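Local coordinates for protein GH127 beta-L-arabinofuranoside (Geobacillus stearothermophilus, PDB 4QK0) that probably hydrolyses beta-L-arabinofuranosides, releasing L-arabinose, as a family 127 glycoside hydrolase with a helical catalytic domain, at residues G67-G71 / T121-K126; P186-Q192 / Y216-G222. All coordinates share one frame; numbering follows the deposited sequence.

Contact 1: G67-G71 / T121-K126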
loop_
_atom_site.group_PDB
_atom_site.type_symbol
_atom_site.label_atom_id
_atom_site.label_comp_id
_atom_site.label_asym_id
_atom_site.label_seq_id
_atom_site.Cartn_x
_atom_site.Cartn_y
_atom_site.Cartn_z
ATOM N N GLY A 67 30.104 20.359 24.793
ATOM C CA GLY A 67 29.708 19.157 24.116
ATOM C C GLY A 67 29.286 19.458 22.702
ATOM O O GLY A 67 29.252 20.609 22.297
ATOM N N GLU A 68 28.984 18.398 21.965
ATOM C CA GLU A 68 28.563 18.440 20.581
ATOM C C GLU A 68 27.067 18.586 20.516
ATOM O O GLU A 68 26.346 18.212 21.451
ATOM C CB GLU A 68 29.012 17.179 19.823
ATOM C CG GLU A 68 30.515 17.229 19.525
ATOM C CD GLU A 68 31.175 15.981 18.947
ATOM O OE1 GLU A 68 30.730 14.838 19.195
ATOM O OE2 GLU A 68 32.248 16.140 18.326
ATOM N N PHE A 69 26.616 19.278 19.477
ATOM C CA PHE A 69 25.193 19.343 19.182
ATOM C C PHE A 69 24.657 17.895 19.054
ATOM O O PHE A 69 25.355 17.029 18.592
ATOM C CB PHE A 69 24.957 20.096 17.868
ATOM C CG PHE A 69 23.527 20.121 17.462
ATOM C CD1 PHE A 69 22.987 19.101 16.669
ATOM C CD2 PHE A 69 22.708 21.154 17.894
ATOM C CE1 PHE A 69 21.624 19.116 16.344
ATOM C CE2 PHE A 69 21.370 21.187 17.551
ATOM C CZ PHE A 69 20.818 20.175 16.778
ATOM N N TYR A 70 23.441 17.660 19.505
ATOM C CA TYR A 70 22.808 16.386 19.311
ATOM C C TYR A 70 21.351 16.559 18.913
ATOM O O TYR A 70 20.639 17.392 19.468
ATOM C CB TYR A 70 22.887 15.556 20.595
ATOM C CG TYR A 70 22.324 14.165 20.457
ATOM C CD1 TYR A 70 20.941 13.924 20.576
ATOM C CD2 TYR A 70 23.163 13.065 20.219
ATOM C CE1 TYR A 70 20.412 12.640 20.444
ATOM C CE2 TYR A 70 22.637 11.776 20.093
ATOM C CZ TYR A 70 21.262 11.576 20.204
ATOM O OH TYR A 70 20.733 10.312 20.102
ATOM N N GLY A 71 20.887 15.690 18.009
ATOM C CA GLY A 71 19.459 15.570 17.698
ATOM C C GLY A 71 19.139 16.048 16.297
ATOM O O GLY A 71 20.035 16.169 15.442
ATOM N N THR A 121 20.410 26.684 17.885
ATOM C CA THR A 121 21.511 25.921 18.462
ATOM C C THR A 121 22.348 25.209 17.426
ATOM O O THR A 121 23.584 25.257 17.477
ATOM C CB THR A 121 21.035 24.941 19.523
ATOM O OG1 THR A 121 20.110 24.025 18.936
ATOM C CG2 THR A 121 20.374 25.682 20.658
ATOM N N TYR A 122 21.706 24.636 16.415
ATOM C CA TYR A 122 22.429 23.895 15.405
ATOM C C TYR A 122 23.436 24.739 14.664
ATOM O O TYR A 122 24.584 24.331 14.456
ATOM C CB TYR A 122 21.429 23.305 14.429
ATOM C CG TYR A 122 22.045 22.502 13.294
ATOM C CD1 TYR A 122 22.391 23.115 12.117
ATOM C CD2 TYR A 122 22.248 21.116 13.405
ATOM C CE1 TYR A 122 22.963 22.391 11.072
ATOM C CE2 TYR A 122 22.802 20.376 12.368
ATOM C CZ TYR A 122 23.160 21.028 11.205
ATOM O OH TYR A 122 23.758 20.357 10.188
ATOM N N TYR A 123 23.019 25.933 14.249
ATOM C CA TYR A 123 23.944 26.873 13.553
ATOM C C TYR A 123 24.785 27.754 14.466
ATOM O O TYR A 123 25.494 28.598 14.008
ATOM C CB TYR A 123 23.156 27.745 12.603
ATOM C CG TYR A 123 22.763 27.009 11.357
ATOM C CD1 TYR A 123 23.715 26.646 10.420
ATOM C CD2 TYR A 123 21.444 26.636 11.143
ATOM C CE1 TYR A 123 23.348 25.973 9.264
ATOM C CE2 TYR A 123 21.065 25.982 10.012
ATOM C CZ TYR A 123 22.013 25.628 9.096
ATOM O OH TYR A 123 21.601 24.992 7.960
ATOM N N THR A 124 24.641 27.602 15.757
ATOM C CA THR A 124 25.562 28.232 16.698
ATOM C C THR A 124 26.644 27.256 17.123
ATOM O O THR A 124 27.778 27.630 17.167
ATOM C CB THR A 124 24.845 28.723 17.952
ATOM O OG1 THR A 124 23.853 29.708 17.571
ATOM C CG2 THR A 124 25.845 29.320 18.926
ATOM N N ILE A 125 26.304 25.988 17.307
ATOM C CA ILE A 125 27.260 24.994 17.796
ATOM C C ILE A 125 27.845 24.121 16.696
ATOM O O ILE A 125 29.052 24.007 16.548
ATOM C CB ILE A 125 26.557 24.030 18.712
ATOM C CG1 ILE A 125 26.093 24.733 19.960
ATOM C CG2 ILE A 125 27.460 22.859 19.026
ATOM C CD1 ILE A 125 25.020 23.947 20.661
ATOM N N LYS A 126 26.985 23.524 15.898
ATOM C CA LYS A 126 27.449 22.557 14.912
ATOM C C LYS A 126 27.947 23.118 13.588
ATOM O O LYS A 126 28.907 22.590 13.063
ATOM C CB LYS A 126 26.378 21.547 14.611
ATOM C CG LYS A 126 26.892 20.420 13.711
ATOM C CD LYS A 126 26.172 19.141 14.025
ATOM C CE LYS A 126 26.514 18.074 13.022
ATOM N NZ LYS A 126 25.577 16.952 13.287
#
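Phe-69 pushes its ring against the short helix 122-126, and Tyr-122 meets it edge on. The two rings stand almost perpendicular, planes at 89° and centroids 5.2 Å apart, in a T-shaped stack in which Tyr-122 supplies the edge and Phe-69 the face. The leading atom is Tyr-122 CD2, which lies 3.6 Å from Phe-69 CE1, toward the rim of the ring and not over its middle. Tyr-122 CB comes down on the same ring as an off-centre CH-pi contact. With CG of Phe-69 trans to its own backbone N (chi1 176°), the ring reaches across to Thr-121 and Tyr-122. There Phe-69 CE2 meets Thr-121 OG1 in the ring plane at 3.4 Å; that hydroxyl is hydrogen-bonded to Asp-76, and its approach to the ring edge is a packing contact.

Nearer the backbone, Phe-69 CB is met by two neighbouring side chains, Ile-125 and Lys-126. Ile-125 contributes its CG2 branch, 3.9 Å from Phe-69 CB, and Lys-126 lays its CB 3.8 Å from Phe-69 CB. The aliphatic part of the lysine runs on across the phenylalanine, its CD approaching the ring obliquely.

Helix 54-61 backs the contact, with Asn-57 touching both Phe-69 and Thr-121 and Ile-60 touching Ile-125. The T-shaped aromatic pair thus packs an inter-helix loop, between helices 54-61 and 76-92, onto helix 122-126 in the GH127 catalytic domain, which, as in other members of the family, is probably an (alpha/alpha)6 barrel.

Contact 2: P186-Q192 / Y216-G222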
loop_
_atom_site.group_PDB
_atom_site.type_symbol
_atom_site.label_atom_id
_atom_site.label_comp_id
_atom_site.label_asym_id
_atom_site.label_seq_id
_atom_site.Cartn_x
_atom_site.Cartn_y
_atom_site.Cartn_z
ATOM N N PRO A 186 15.792 36.126 -1.157
ATOM C CA PRO A 186 14.405 35.998 -1.600
ATOM C C PRO A 186 13.853 34.598 -1.292
ATOM O O PRO A 186 13.328 33.894 -2.167
ATOM C CB PRO A 186 14.507 36.262 -3.108
ATOM C CG PRO A 186 15.818 35.685 -3.467
ATOM C CD PRO A 186 16.730 35.909 -2.263
ATOM N N GLY A 187 13.954 34.237 -0.016
ATOM C CA GLY A 187 13.745 32.892 0.429
ATOM C C GLY A 187 12.569 32.739 1.346
ATOM O O GLY A 187 11.854 33.696 1.660
ATOM N N TYR A 188 12.452 31.525 1.840
ATOM C CA TYR A 188 11.360 31.088 2.717
ATOM C C TYR A 188 11.673 29.634 3.189
ATOM O O TYR A 188 12.547 29.014 2.620
ATOM C CB TYR A 188 10.031 31.159 1.951
ATOM C CG TYR A 188 10.070 30.711 0.526
ATOM C CD1 TYR A 188 10.050 29.349 0.197
ATOM C CD2 TYR A 188 10.139 31.636 -0.530
ATOM C CE1 TYR A 188 10.102 28.926 -1.118
ATOM C CE2 TYR A 188 10.194 31.205 -1.851
ATOM C CZ TYR A 188 10.164 29.851 -2.140
ATOM O OH TYR A 188 10.167 29.415 -3.457
ATOM N N ASP A 189 10.982 29.105 4.201
ATOM C CA ASP A 189 11.349 27.812 4.819
ATOM C C ASP A 189 10.629 26.681 4.099
ATOM O O ASP A 189 9.492 26.824 3.617
ATOM C CB ASP A 189 11.016 27.783 6.316
ATOM C CG ASP A 189 11.782 26.666 7.110
ATOM O OD1 ASP A 189 11.625 25.463 6.809
ATOM O OD2 ASP A 189 12.479 27.014 8.073
ATOM N N GLY A 190 11.346 25.563 3.986
ATOM C CA GLY A 190 10.809 24.317 3.448
ATOM C C GLY A 190 9.680 23.802 4.274
ATOM O O GLY A 190 8.811 23.078 3.785
ATOM N N HIS A 191 9.627 24.240 5.522
ATOM C CA HIS A 191 8.491 23.932 6.347
ATOM C C HIS A 191 7.835 25.198 6.860
ATOM O O HIS A 191 8.328 25.833 7.793
ATOM C CB HIS A 191 8.895 23.046 7.524
ATOM C CG HIS A 191 7.756 22.319 8.148
ATOM N ND1 HIS A 191 6.547 22.918 8.425
ATOM C CD2 HIS A 191 7.639 21.026 8.565
ATOM C CE1 HIS A 191 5.732 22.033 8.985
ATOM N NE2 HIS A 191 6.369 20.874 9.059
ATOM N N GLN A 192 6.647 25.473 6.313
ATOM C CA GLN A 192 5.877 26.585 6.688
ATOM C C GLN A 192 5.531 26.529 8.153
ATOM O O GLN A 192 5.392 25.449 8.741
ATOM C CB GLN A 192 4.617 26.688 5.831
ATOM C CG GLN A 192 4.871 26.669 4.348
ATOM C CD GLN A 192 4.853 25.265 3.731
ATOM O OE1 GLN A 192 5.483 24.352 4.244
ATOM N NE2 GLN A 192 4.105 25.092 2.631
ATOM N N TYR A 216 5.130 38.729 2.831
ATOM C CA TYR A 216 6.234 38.527 1.926
ATOM C C TYR A 216 6.511 37.006 1.742
ATOM O O TYR A 216 6.716 36.525 0.639
ATOM C CB TYR A 216 7.557 39.236 2.381
ATOM C CG TYR A 216 8.724 38.506 1.793
ATOM C CD1 TYR A 216 9.060 38.647 0.468
ATOM C CD2 TYR A 216 9.405 37.542 2.539
ATOM C CE1 TYR A 216 10.101 37.902 -0.077
ATOM C CE2 TYR A 216 10.442 36.813 2.004
ATOM C CZ TYR A 216 10.766 36.961 0.721
ATOM O OH TYR A 216 11.789 36.177 0.203
ATOM N N PHE A 217 6.586 36.270 2.842
ATOM C CA PHE A 217 6.951 34.825 2.752
ATOM C C PHE A 217 5.921 34.019 1.920
ATOM O O PHE A 217 6.269 33.206 1.100
ATOM C CB PHE A 217 7.046 34.241 4.164
ATOM C CG PHE A 217 8.374 34.510 4.866
ATOM C CD1 PHE A 217 9.565 34.176 4.288
ATOM C CD2 PHE A 217 8.395 35.076 6.103
ATOM C CE1 PHE A 217 10.770 34.377 4.948
ATOM C CE2 PHE A 217 9.579 35.265 6.782
ATOM C CZ PHE A 217 10.783 34.927 6.204
ATOM N N ILE A 218 4.659 34.317 2.143
ATOM C CA ILE A 218 3.573 33.731 1.387
ATOM C C ILE A 218 3.583 34.138 -0.092
ATOM O O ILE A 218 3.440 33.274 -0.960
ATOM C CB ILE A 218 2.220 34.072 2.056
ATOM C CG1 ILE A 218 2.096 33.372 3.414
ATOM C CG2 ILE A 218 1.047 33.728 1.169
ATOM C CD1 ILE A 218 2.126 31.860 3.363
ATOM N N ASP A 219 3.780 35.421 -0.391
ATOM C CA ASP A 219 3.768 35.858 -1.800
ATOM C C ASP A 219 4.972 35.407 -2.555
ATOM O O ASP A 219 4.892 35.244 -3.758
ATOM C CB ASP A 219 3.616 37.399 -1.964
ATOM C CG ASP A 219 2.291 37.897 -1.462
ATOM O OD1 ASP A 219 1.286 37.113 -1.457
ATOM O OD2 ASP A 219 2.240 39.090 -1.073
ATOM N N GLN A 220 6.070 35.155 -1.868
ATOM C CA GLN A 220 7.291 34.770 -2.569
ATOM C C GLN A 220 7.380 33.269 -2.914
ATOM O O GLN A 220 8.069 32.876 -3.851
ATOM C CB GLN A 220 8.493 35.101 -1.724
ATOM C CG GLN A 220 9.779 35.068 -2.509
ATOM C CD GLN A 220 9.841 36.132 -3.611
ATOM O OE1 GLN A 220 9.214 37.172 -3.533
ATOM N NE2 GLN A 220 10.622 35.859 -4.627
ATOM N N ARG A 221 6.670 32.452 -2.145
ATOM C CA ARG A 221 6.694 31.000 -2.309
ATOM C C ARG A 221 6.252 30.594 -3.684
ATOM O O ARG A 221 5.194 31.014 -4.182
ATOM C CB ARG A 221 5.821 30.316 -1.269
ATOM C CG ARG A 221 6.262 28.922 -0.953
ATOM C CD ARG A 221 5.329 28.246 0.036
ATOM N NE ARG A 221 5.959 27.016 0.530
ATOM C CZ ARG A 221 6.906 26.970 1.472
ATOM N NH1 ARG A 221 7.349 28.096 2.027
ATOM N NH2 ARG A 221 7.417 25.799 1.861
ATOM N N GLY A 222 7.072 29.757 -4.299
ATOM C CA GLY A 222 6.723 29.187 -5.593
ATOM C C GLY A 222 7.043 30.070 -6.780
ATOM O O GLY A 222 6.838 29.663 -7.905
HETATM O O HOH W 1 12.126 33.542 -4.485
#
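Arg-221, just past helix 208-220, closes NH1 and NH2 end-on around one acceptor, Asp-189 O, at 3.0 and 2.9 Å; the carbonyl oxygen lies in the guanidinium plane. Arg-221 NH2 also donates to His-250 O. Tyr-216 OH donates to a lone pair of Gly-187 O at 2.9 Å, in the carbonyl plane, and Gly-222 N reaches Tyr-188 OH at 3.2 Å. A water links Pro-186 O to Gln-220 NE2.

As is usual for GH127, the catalytic domain is probably an (alpha/alpha)6 barrel, and here the loop between helices 162-177 and 194-205 is tied to the C-terminal end of helix 208-220. Asp-189 OD1 accepts from His-191 N, an Asx turn just after the carbonyl that Arg-221 grips.

One flat pair stacks. The Gln-192 amide lies over one face of the Arg-221 guanidinium, planes 13° apart, with Gln-192 CD 3.2 Å from Arg-221 NH2; Gln-192 NE2 is hydrogen-bonded to Gln-251 OE1. On the other face the Tyr-188 ring is tilted at 48°.

Apolar contact centres on Tyr-188. Its CG lies between backbone N and carbonyl carbon (chi1 40°), which carries the ring to Arg-221 and the hydroxyl to Gly-222 N. Arg-221 CA sits over the ring face, 3.8 Å from the Tyr-188 centroid, as a CH-pi contact. Replacing Tyr-188 by an alanine is likely to open a gap beside Arg-221 CA and leave Gly-222 N without its hydroxyl acceptor. Tyr-188 CB rests 3.8 Å from Phe-217 CD1.

In the fold
From the N terminus, the chain passes helix 54-61 and enters contact 1 at 67-71, then runs through helices 76-92 and 96-112 before 121-126 returns to close that loop of 49 intervening residues. Helices 140-158 and 162-177 follow, and 186-192 opens contact 2. Helix 194-205 and most of helix 208-220 fill its excursion of 23 residues, which 216-222 closes. The two closures stand in series, neither enclosing nor crossing the other. Contacts 1 and 2 do not touch: their centres are 25 Å apart, their nearest atoms about 9 Å. Contact 1 ties the loop between helices 54-61 and 76-92 to helix 122-126; contact 2, the loop before helix 194-205 to the end of helix 208-220 and just beyond.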